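Local coordinates for lipase-esterase related protein (Clostridium acetobutylicum, PDB 3E0X) that is of unknown function but probably acts as a hydrolase of the alpha/beta hydrolase fold, with ortho-xylene bound in a pocket, at residues G11-P16 and D41-L46; N69-I74 and K104-V109. All coordinates share one frame; numbering follows the deposited sequence. Where two conformers were deposited one is given.

Contact 1: G11-P16 and D41-L46; sequences GNKKSP and DYNCIL
Asn12, Ser15 and Asn43 each hold the group beyond CB anti to the backbone N, chi1 near 175° in all three. The contact lies at the edge of the central sheet of an alpha/beta hydrolase fold. Here strand 7-11 ends and a type I beta turn from Asn12 to Ser15 bends the chain over the start of strand 43-47. Gly11 and Asn43 form an antiparallel, non-hydrogen-bonded pair. Asn12 N then donates a hydrogen bond to Tyr42 O at 2.9 Å. The bond is bent, 133° at the hydrogen, and the donor sits above the carbonyl plane. Gly11 also sets its CA against Tyr42 O, as a C-H...O contact. A CB on Gly11 would run into Tyr42 O. Independently, its backbone angles would press a CB against the carbonyl O of the residue before. Both fit a glycine.

The Asn12 amide has two jobs. Its ND2 gives a weak hydrogen bond to Asp41 O at 3.3 Å. Its OD1 faces the turn, where it accepts a hydrogen bond from Lys14 NZ and a weak one from Lys14 N. The turn is closed by a hydrogen bond from Ser15 N to Asn12 O. Ser15 packs its CB 3.4 Å from Asp41 O, and its OG lies at the edge of the Tyr42 ring, near the ring plane. That OG is hydrogen-bonded to Asn17 N. Asn43 is buried, and both ends of its amide are hydrogen-bonded outside the two segments: OD1 to His9 NE2 and ND2 to Thr18 OG1. These bonds would fix the rotation of the amide. The Lys13 side chain crosses that of Asn43 at about a right angle, and Lys13 CA rests 3.4 Å from Asn43 OD1.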
# COMPACT_ATOMS: atom_id res chain seq x y z
N GLY A 11 -16.68 0.81 8.43
CA GLY A 11 -17.47 -0.04 7.55
C GLY A 11 -18.42 -0.97 8.29
O GLY A 11 -18.82 -0.72 9.43
N ASN A 12 -18.80 -2.04 7.61
CA ASN A 12 -19.74 -2.99 8.15
C ASN A 12 -18.96 -4.03 8.93
O ASN A 12 -18.40 -4.99 8.37
CB ASN A 12 -20.51 -3.60 6.97
CG ASN A 12 -21.40 -4.71 7.38
OD1 ASN A 12 -21.67 -4.89 8.57
ND2 ASN A 12 -21.83 -5.52 6.41
N LYS A 13 -18.88 -3.83 10.24
CA LYS A 13 -17.94 -4.60 11.05
C LYS A 13 -18.31 -6.08 11.14
O LYS A 13 -17.46 -6.91 11.50
CB LYS A 13 -17.79 -3.98 12.43
CG LYS A 13 -17.17 -2.60 12.36
CD LYS A 13 -17.01 -2.02 13.75
CE LYS A 13 -16.38 -0.64 13.69
NZ LYS A 13 -16.28 -0.07 15.06
N LYS A 14 -19.56 -6.38 10.80
CA LYS A 14 -20.08 -7.75 10.84
C LYS A 14 -19.94 -8.49 9.51
O LYS A 14 -20.31 -9.66 9.39
CB LYS A 14 -21.56 -7.76 11.30
CG LYS A 14 -22.56 -7.36 10.23
CD LYS A 14 -24.00 -7.33 10.76
CE LYS A 14 -24.99 -6.80 9.73
NZ LYS A 14 -24.62 -5.42 9.24
N SER A 15 -19.41 -7.80 8.50
CA SER A 15 -19.22 -8.42 7.17
C SER A 15 -18.28 -9.63 7.27
O SER A 15 -17.30 -9.60 8.03
CB SER A 15 -18.60 -7.42 6.19
OG SER A 15 -18.25 -8.06 4.97
N PRO A 16 -18.55 -10.68 6.48
CA PRO A 16 -17.65 -11.85 6.43
C PRO A 16 -16.34 -11.52 5.72
O PRO A 16 -15.38 -12.28 5.83
CB PRO A 16 -18.44 -12.87 5.60
CG PRO A 16 -19.45 -12.09 4.84
CD PRO A 16 -19.75 -10.85 5.63
N ASP A 41 -19.49 -1.62 2.80
CA ASP A 41 -20.18 -2.90 3.00
C ASP A 41 -19.24 -3.96 3.58
O ASP A 41 -19.68 -5.08 3.91
CB ASP A 41 -20.80 -3.42 1.69
CG ASP A 41 -22.12 -2.71 1.34
OD1 ASP A 41 -22.81 -2.24 2.26
OD2 ASP A 41 -22.47 -2.63 0.13
N TYR A 42 -17.96 -3.62 3.69
CA TYR A 42 -16.95 -4.55 4.18
C TYR A 42 -16.41 -4.15 5.54
O TYR A 42 -16.60 -3.03 6.00
CB TYR A 42 -15.81 -4.62 3.18
CG TYR A 42 -16.28 -4.86 1.76
CD1 TYR A 42 -17.07 -5.96 1.43
CD2 TYR A 42 -15.95 -3.96 0.75
CE1 TYR A 42 -17.50 -6.18 0.13
CE2 TYR A 42 -16.36 -4.17 -0.55
CZ TYR A 42 -17.14 -5.28 -0.86
OH TYR A 42 -17.52 -5.44 -2.17
N ASN A 43 -15.76 -5.10 6.21
CA ASN A 43 -15.20 -4.87 7.52
C ASN A 43 -13.81 -4.28 7.30
O ASN A 43 -12.89 -5.01 6.96
CB ASN A 43 -15.14 -6.19 8.30
CG ASN A 43 -14.50 -6.04 9.65
OD1 ASN A 43 -14.68 -5.03 10.32
ND2 ASN A 43 -13.75 -7.06 10.06
N CYS A 44 -13.68 -2.96 7.45
CA CYS A 44 -12.46 -2.26 7.03
C CYS A 44 -11.56 -1.94 8.21
O CYS A 44 -11.97 -1.27 9.18
CB CYS A 44 -12.81 -0.96 6.29
SG CYS A 44 -13.74 -1.17 4.75
N ILE A 45 -10.31 -2.37 8.10
CA ILE A 45 -9.30 -2.14 9.13
C ILE A 45 -8.16 -1.41 8.45
O ILE A 45 -7.59 -1.92 7.50
CB ILE A 45 -8.81 -3.49 9.76
CG1 ILE A 45 -9.99 -4.28 10.36
CG2 ILE A 45 -7.79 -3.22 10.84
CD1 ILE A 45 -9.67 -5.77 10.69
N LEU A 46 -7.86 -0.20 8.91
CA LEU A 46 -6.81 0.61 8.28
C LEU A 46 -5.68 0.76 9.27
O LEU A 46 -5.89 1.29 10.34
CB LEU A 46 -7.36 1.97 7.81
CG LEU A 46 -8.52 1.71 6.83
CD1 LEU A 46 -9.85 1.86 7.53
CD2 LEU A 46 -8.44 2.55 5.56

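Contact 2: N69-I74 and K104-V109; sequences NVANFI and KKLPNV
Ile74 and Leu106 cross obliquely, and the CD1 methyl of Leu106 is the tip that does the touching. It meets Ile74 on both branches, lying 3.9 Å from Ile74 CG2 and equally near Ile74 CD1. Leu106 CG stands anti to its carbonyl carbon, chi1 -56°, and CD1 continues the extended chain, chi2 -180°. This straight shape carries the methyl across to the helix. There it also reaches Ala71, one helical turn before Ile74, with Leu106 CD1 4.0 Å from Ala71 CB. The methyl therefore rests between two residues of the same helix face.

Val109 approaches Ile74 from another direction, at about a right angle. Its CG2 packs 4.0 Å from Ile74 CD1. With CG1 beside the backbone N, chi1 -67°, Ile74 presents CG2 and the CD1 end of the other branch to Leu106 and Val109.

In the alpha/beta hydrolase fold, the contact sets helix 63-76 against the link that runs from helix 93-102 into strand 109-115. Lys105 leaves that helix with positive phi, and a type I beta turn from Leu106 to Val109 leads into the strand. Val101 of helix 93-102 touches both Ile74 and Leu106. Leu88 of strand 86-91 lies against Ile74 and Val109, so the apolar patch continues onto the sheet.

Polar groups border the patch. Lys104 CG comes 4.3 Å from Ala71 CB, a marginal contact, while its NZ makes a salt bridge to Asp68. At the other border a water bridges the segments. It lies 3.2 Å from Ile74 O and accepts a hydrogen bond from Asn108 ND2 at 3.0 Å; Thr80 OG1 is hydrogen-bonded to the same Ile74 O.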
# COMPACT_ATOMS: atom_id res chain seq x y z
N ASN A 69 6.02 -6.77 10.85
CA ASN A 69 5.09 -6.04 11.71
C ASN A 69 3.64 -6.33 11.33
O ASN A 69 2.77 -6.48 12.21
CB ASN A 69 5.29 -4.53 11.63
CG ASN A 69 6.64 -4.04 12.17
OD1 ASN A 69 7.36 -4.71 12.93
ND2 ASN A 69 6.95 -2.83 11.79
N VAL A 70 3.36 -6.33 10.03
CA VAL A 70 1.99 -6.53 9.55
C VAL A 70 1.55 -7.97 9.79
O VAL A 70 0.40 -8.20 10.19
CB VAL A 70 1.81 -6.09 8.08
CG1 VAL A 70 0.43 -6.46 7.59
CG2 VAL A 70 2.03 -4.57 7.98
N ALA A 71 2.45 -8.93 9.59
CA ALA A 71 2.11 -10.32 9.88
C ALA A 71 1.81 -10.50 11.39
O ALA A 71 0.85 -11.19 11.75
CB ALA A 71 3.21 -11.29 9.40
N ASN A 72 2.59 -9.86 12.25
CA ASN A 72 2.33 -9.93 13.70
C ASN A 72 0.95 -9.37 14.03
O ASN A 72 0.22 -9.95 14.84
CB ASN A 72 3.45 -9.18 14.43
CG ASN A 72 3.26 -9.12 15.91
OD1 ASN A 72 3.03 -10.14 16.56
ND2 ASN A 72 3.38 -7.91 16.48
N PHE A 73 0.58 -8.27 13.38
CA PHE A 73 -0.74 -7.67 13.59
C PHE A 73 -1.83 -8.66 13.15
O PHE A 73 -2.79 -8.91 13.88
CB PHE A 73 -0.87 -6.35 12.79
CG PHE A 73 -2.17 -5.65 13.00
CD1 PHE A 73 -2.33 -4.76 14.07
CD2 PHE A 73 -3.27 -5.92 12.17
CE1 PHE A 73 -3.57 -4.13 14.28
CE2 PHE A 73 -4.48 -5.28 12.37
CZ PHE A 73 -4.64 -4.40 13.43
N ILE A 74 -1.72 -9.18 11.94
CA ILE A 74 -2.76 -10.08 11.46
C ILE A 74 -2.96 -11.28 12.41
O ILE A 74 -4.10 -11.64 12.77
CB ILE A 74 -2.44 -10.59 10.06
CG1 ILE A 74 -2.51 -9.42 9.07
CG2 ILE A 74 -3.38 -11.72 9.65
CD1 ILE A 74 -1.80 -9.70 7.71
N LYS A 104 4.13 -15.16 3.64
CA LYS A 104 4.15 -15.75 4.97
C LYS A 104 3.12 -16.87 5.12
O LYS A 104 3.15 -17.61 6.12
CB LYS A 104 3.90 -14.69 6.05
CG LYS A 104 4.96 -13.57 6.14
CD LYS A 104 6.23 -14.06 6.78
CE LYS A 104 7.17 -12.89 7.10
NZ LYS A 104 8.13 -13.24 8.18
N LYS A 105 2.17 -16.94 4.18
CA LYS A 105 1.19 -18.05 4.13
C LYS A 105 0.36 -18.09 5.42
O LYS A 105 0.13 -19.17 6.01
CB LYS A 105 1.88 -19.41 3.92
CG LYS A 105 2.91 -19.47 2.80
CD LYS A 105 2.34 -18.96 1.51
CE LYS A 105 3.27 -19.26 0.32
NZ LYS A 105 3.42 -20.72 0.08
N LEU A 106 -0.10 -16.92 5.88
CA LEU A 106 -0.98 -16.85 7.05
C LEU A 106 -2.32 -17.48 6.72
O LEU A 106 -2.84 -17.26 5.63
CB LEU A 106 -1.14 -15.39 7.51
CG LEU A 106 0.18 -14.67 7.82
CD1 LEU A 106 -0.12 -13.23 8.26
CD2 LEU A 106 0.97 -15.45 8.88
N PRO A 107 -2.87 -18.32 7.62
CA PRO A 107 -4.04 -19.11 7.21
C PRO A 107 -5.25 -18.27 6.79
O PRO A 107 -6.02 -18.73 5.95
CB PRO A 107 -4.35 -20.00 8.44
CG PRO A 107 -3.62 -19.39 9.57
CD PRO A 107 -2.42 -18.71 8.97
N ASN A 108 -5.41 -17.08 7.36
CA ASN A 108 -6.62 -16.28 7.13
C ASN A 108 -6.51 -15.20 6.06
O ASN A 108 -7.49 -14.52 5.77
CB ASN A 108 -7.17 -15.68 8.45
CG ASN A 108 -7.50 -16.76 9.49
OD1 ASN A 108 -7.94 -17.88 9.16
ND2 ASN A 108 -7.27 -16.43 10.75
N VAL A 109 -5.32 -15.05 5.46
CA VAL A 109 -5.14 -14.08 4.40
C VAL A 109 -5.48 -14.81 3.10
O VAL A 109 -4.80 -15.77 2.72
CB VAL A 109 -3.70 -13.53 4.37
CG1 VAL A 109 -3.49 -12.69 3.10
CG2 VAL A 109 -3.46 -12.69 5.62
O HOH W 1 -5.53 -14.07 11.34

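Overall arrangement
Both segments of contact 1 precede those of contact 2 along the chain. Their centres lie about 18 Å apart. Contact 1 sits at one edge of the mixed sheet, where the outermost strand 7-11 runs antiparallel to strand 43-47. Contact 2 joins helix 63-76 to the link after helix 93-102, which leads into strand 109-115 in the interior of the sheet. Strand 43-47 and helix 63-76 are successive elements, and they meet directly: Ile45 CG2 packs 4.2 Å from Phe73 CE2. Strand 43-47, next to the edge strand 7-11, thus packs on helix 63-76. Neither contact includes a residue of the ortho-xylene pocket. Contact 1 joins parts of the sheet edge and contact 2 joins a helix to a strand-entry link.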